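Local structure of uncharacterized protein AF_1796 (Archaeoglobus fulgidus, 1VIM) at the interface of chains A and B. The protein is an uncharacterized member of the PHI subfamily of SIS proteins that probably binds a phosphorylated sugar and may act as an isomerase. Sequence-based numbering; all coordinates share one arbitrary frame. Chains: chain A/B, Hypothetical protein AF1796.

The interface of chains A and B. Residues chain A 64-65, 67-68, 167, 171; chain B 57, 160, 163.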
loop_
_atom_site.group_PDB
_atom_site.type_symbol
_atom_site.label_atom_id
_atom_site.label_comp_id
_atom_site.label_asym_id
_atom_site.label_seq_id
_atom_site.Cartn_x
_atom_site.Cartn_y
_atom_site.Cartn_z
ATOM N N ALA A 64 1.326 -6.992 -9.690
ATOM C CA ALA A 64 2.377 -7.209 -10.677
ATOM C C ALA A 64 1.799 -7.263 -12.082
ATOM O O ALA A 64 2.377 -6.675 -13.018
ATOM C CB ALA A 64 3.122 -8.486 -10.387
ATOM N N PHE A 65 0.658 -7.938 -12.240
ATOM C CA PHE A 65 0.012 -8.029 -13.530
ATOM C C PHE A 65 -0.516 -6.669 -13.971
ATOM O O PHE A 65 -0.335 -6.267 -15.152
ATOM C CB PHE A 65 -1.093 -9.062 -13.434
ATOM C CG PHE A 65 -1.860 -9.277 -14.727
ATOM C CD1 PHE A 65 -1.207 -9.556 -15.913
ATOM C CD2 PHE A 65 -3.241 -9.262 -14.705
ATOM C CE1 PHE A 65 -1.936 -9.789 -17.079
ATOM C CE2 PHE A 65 -3.985 -9.504 -15.895
ATOM C CZ PHE A 65 -3.302 -9.758 -17.070
ATOM N N MET A 67 0.578 -3.735 -13.234
ATOM C CA MET A 67 1.680 -2.882 -13.611
ATOM C C MET A 67 2.107 -3.205 -15.058
ATOM O O MET A 67 2.319 -2.318 -15.868
ATOM C CB MET A 67 2.846 -3.069 -12.649
ATOM C CG MET A 67 4.030 -2.155 -12.991
ATOM S SD MET A 67 5.486 -2.405 -12.020
ATOM C CE MET A 67 5.022 -1.643 -10.439
ATOM N N ARG A 68 2.199 -4.490 -15.399
ATOM C CA ARG A 68 2.544 -4.867 -16.770
ATOM C C ARG A 68 1.478 -4.463 -17.773
ATOM O O ARG A 68 1.815 -4.044 -18.902
ATOM C CB ARG A 68 2.760 -6.369 -16.866
ATOM C CG ARG A 68 4.134 -6.753 -16.559
ATOM C CD ARG A 68 5.183 -6.408 -17.688
ATOM N NE ARG A 68 6.401 -6.967 -17.177
ATOM C CZ ARG A 68 7.215 -6.356 -16.359
ATOM N NH1 ARG A 68 7.042 -5.058 -16.080
ATOM N NH2 ARG A 68 8.235 -7.029 -15.834
ATOM N N MET A 167 1.342 -16.410 -11.229
ATOM C CA MET A 167 2.279 -15.366 -11.605
ATOM C C MET A 167 2.942 -15.706 -12.928
ATOM O O MET A 167 3.036 -14.851 -13.835
ATOM C CB MET A 167 3.344 -15.171 -10.516
ATOM C CG MET A 167 4.209 -13.920 -10.751
ATOM S SD MET A 167 3.338 -12.262 -10.738
ATOM C CE MET A 167 2.881 -11.922 -12.531
ATOM N N ASP A 171 2.588 -13.654 -16.546
ATOM C CA ASP A 171 3.737 -13.167 -17.314
ATOM C C ASP A 171 3.778 -13.806 -18.711
ATOM O O ASP A 171 4.142 -13.139 -19.694
ATOM C CB ASP A 171 5.057 -13.442 -16.611
ATOM C CG ASP A 171 5.312 -12.527 -15.468
ATOM O OD1 ASP A 171 4.908 -11.349 -15.504
ATOM O OD2 ASP A 171 5.959 -12.937 -14.486
ATOM N N ARG B 57 7.889 -4.083 -8.927
ATOM C CA ARG B 57 7.521 -5.499 -8.859
ATOM C C ARG B 57 8.349 -6.273 -7.841
ATOM O O ARG B 57 7.850 -7.197 -7.184
ATOM C CB ARG B 57 7.539 -6.165 -10.241
ATOM C CG ARG B 57 6.207 -5.963 -10.973
ATOM C CD ARG B 57 6.227 -6.146 -12.495
ATOM N NE ARG B 57 6.730 -7.457 -12.857
ATOM C CZ ARG B 57 6.048 -8.445 -13.453
ATOM N NH1 ARG B 57 4.766 -8.341 -13.783
ATOM N NH2 ARG B 57 6.693 -9.563 -13.719
ATOM N N THR B 160 11.478 -9.269 -15.758
ATOM C CA THR B 160 10.527 -10.361 -15.562
ATOM C C THR B 160 11.173 -11.657 -15.099
ATOM O O THR B 160 10.688 -12.280 -14.142
ATOM C CB THR B 160 9.765 -10.613 -16.853
ATOM O OG1 THR B 160 8.958 -9.469 -17.134
ATOM C CG2 THR B 160 8.773 -11.795 -16.731
ATOM N N GLU B 163 12.572 -11.437 -11.542
ATOM C CA GLU B 163 11.478 -11.397 -10.586
ATOM C C GLU B 163 10.848 -12.761 -10.336
ATOM O O GLU B 163 10.699 -13.148 -9.182
ATOM C CB GLU B 163 10.453 -10.370 -11.034
ATOM C CG GLU B 163 11.029 -8.964 -10.993
ATOM C CD GLU B 163 10.306 -8.000 -11.881
ATOM O OE1 GLU B 163 9.297 -8.399 -12.486
ATOM O OE2 GLU B 163 10.772 -6.855 -11.979
HETATM O O HOH W 1 5.761 -9.696 -17.777
HETATM O O HOH W 2 7.944 -11.884 -13.328
HETATM O O HOH W 3 10.108 -5.771 -14.217
#
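This patch is part of a two-fold symmetric contact, built mainly from helices, between chains A and B of a SIS-family protein; the deposited assembly holds four copies, and the contact may be the one used in solution. B:Arg57, in the first turn of helix 57-71, reaches across to helices 56-71 and 160-181 of chain A. Its side chain bends at chi3 (56°), which turns the guanidinium toward both chain A helices. NH1 donates to the backbone carbonyl A:Ala64 O at 3.0 Å, approaching from above the carbonyl plane rather than along a lone pair. NH2 forms a salt bridge with the A:Asp171 carboxylate, 3.1 Å from OD1 and on its syn side, although the two flat groups are turned 45° apart. From its own chain, B:Glu163 holds the guanidinium side-on: OE1 takes hydrogen bonds from both B:Arg57 NE, at 2.8 Å, and NH2, all in the guanidinium plane. With two carboxylates and the A:Ala64 carbonyl at its rim, the guanidinium is likely held against rotation; the negative charges would be expected to offset its own and that of neighbouring A:Arg68.

A:Arg68 NH2 sits above the B:Arg57 guanidinium near its rim, and B:Arg57 NE likewise lies over the A:Arg68 plane, the two stacked groups 21° apart. A:Arg68 NH2 donates to the hydroxyl B:Thr160 OG1 at 2.9 Å, and the same nitrogen lies at the looser salt-bridge distance of 3.8 Å from B:Glu163 OE1. Lower on the B:Arg57 chain, the thioether sulfur A:Met67 SD packs against the methylenes CG and CD, while the A:Ala64 methyl touches CG. An alanine in place of B:Arg57 would probably leave A:Asp171 and B:Glu163 without their shared cation, and the A:Ala64 carbonyl without this donor across the interface.

Waters extend the polar network. Water 3 links A:Arg68 NH2 to B:Glu163 OE2, and water 2 joins A:Asp171 OD2 to the B:Thr160 carbonyl. Water 1 lies at the edge of the A:Arg68 guanidinium, 2.9 Å from NE, and also contacts A:Asp171 OD1.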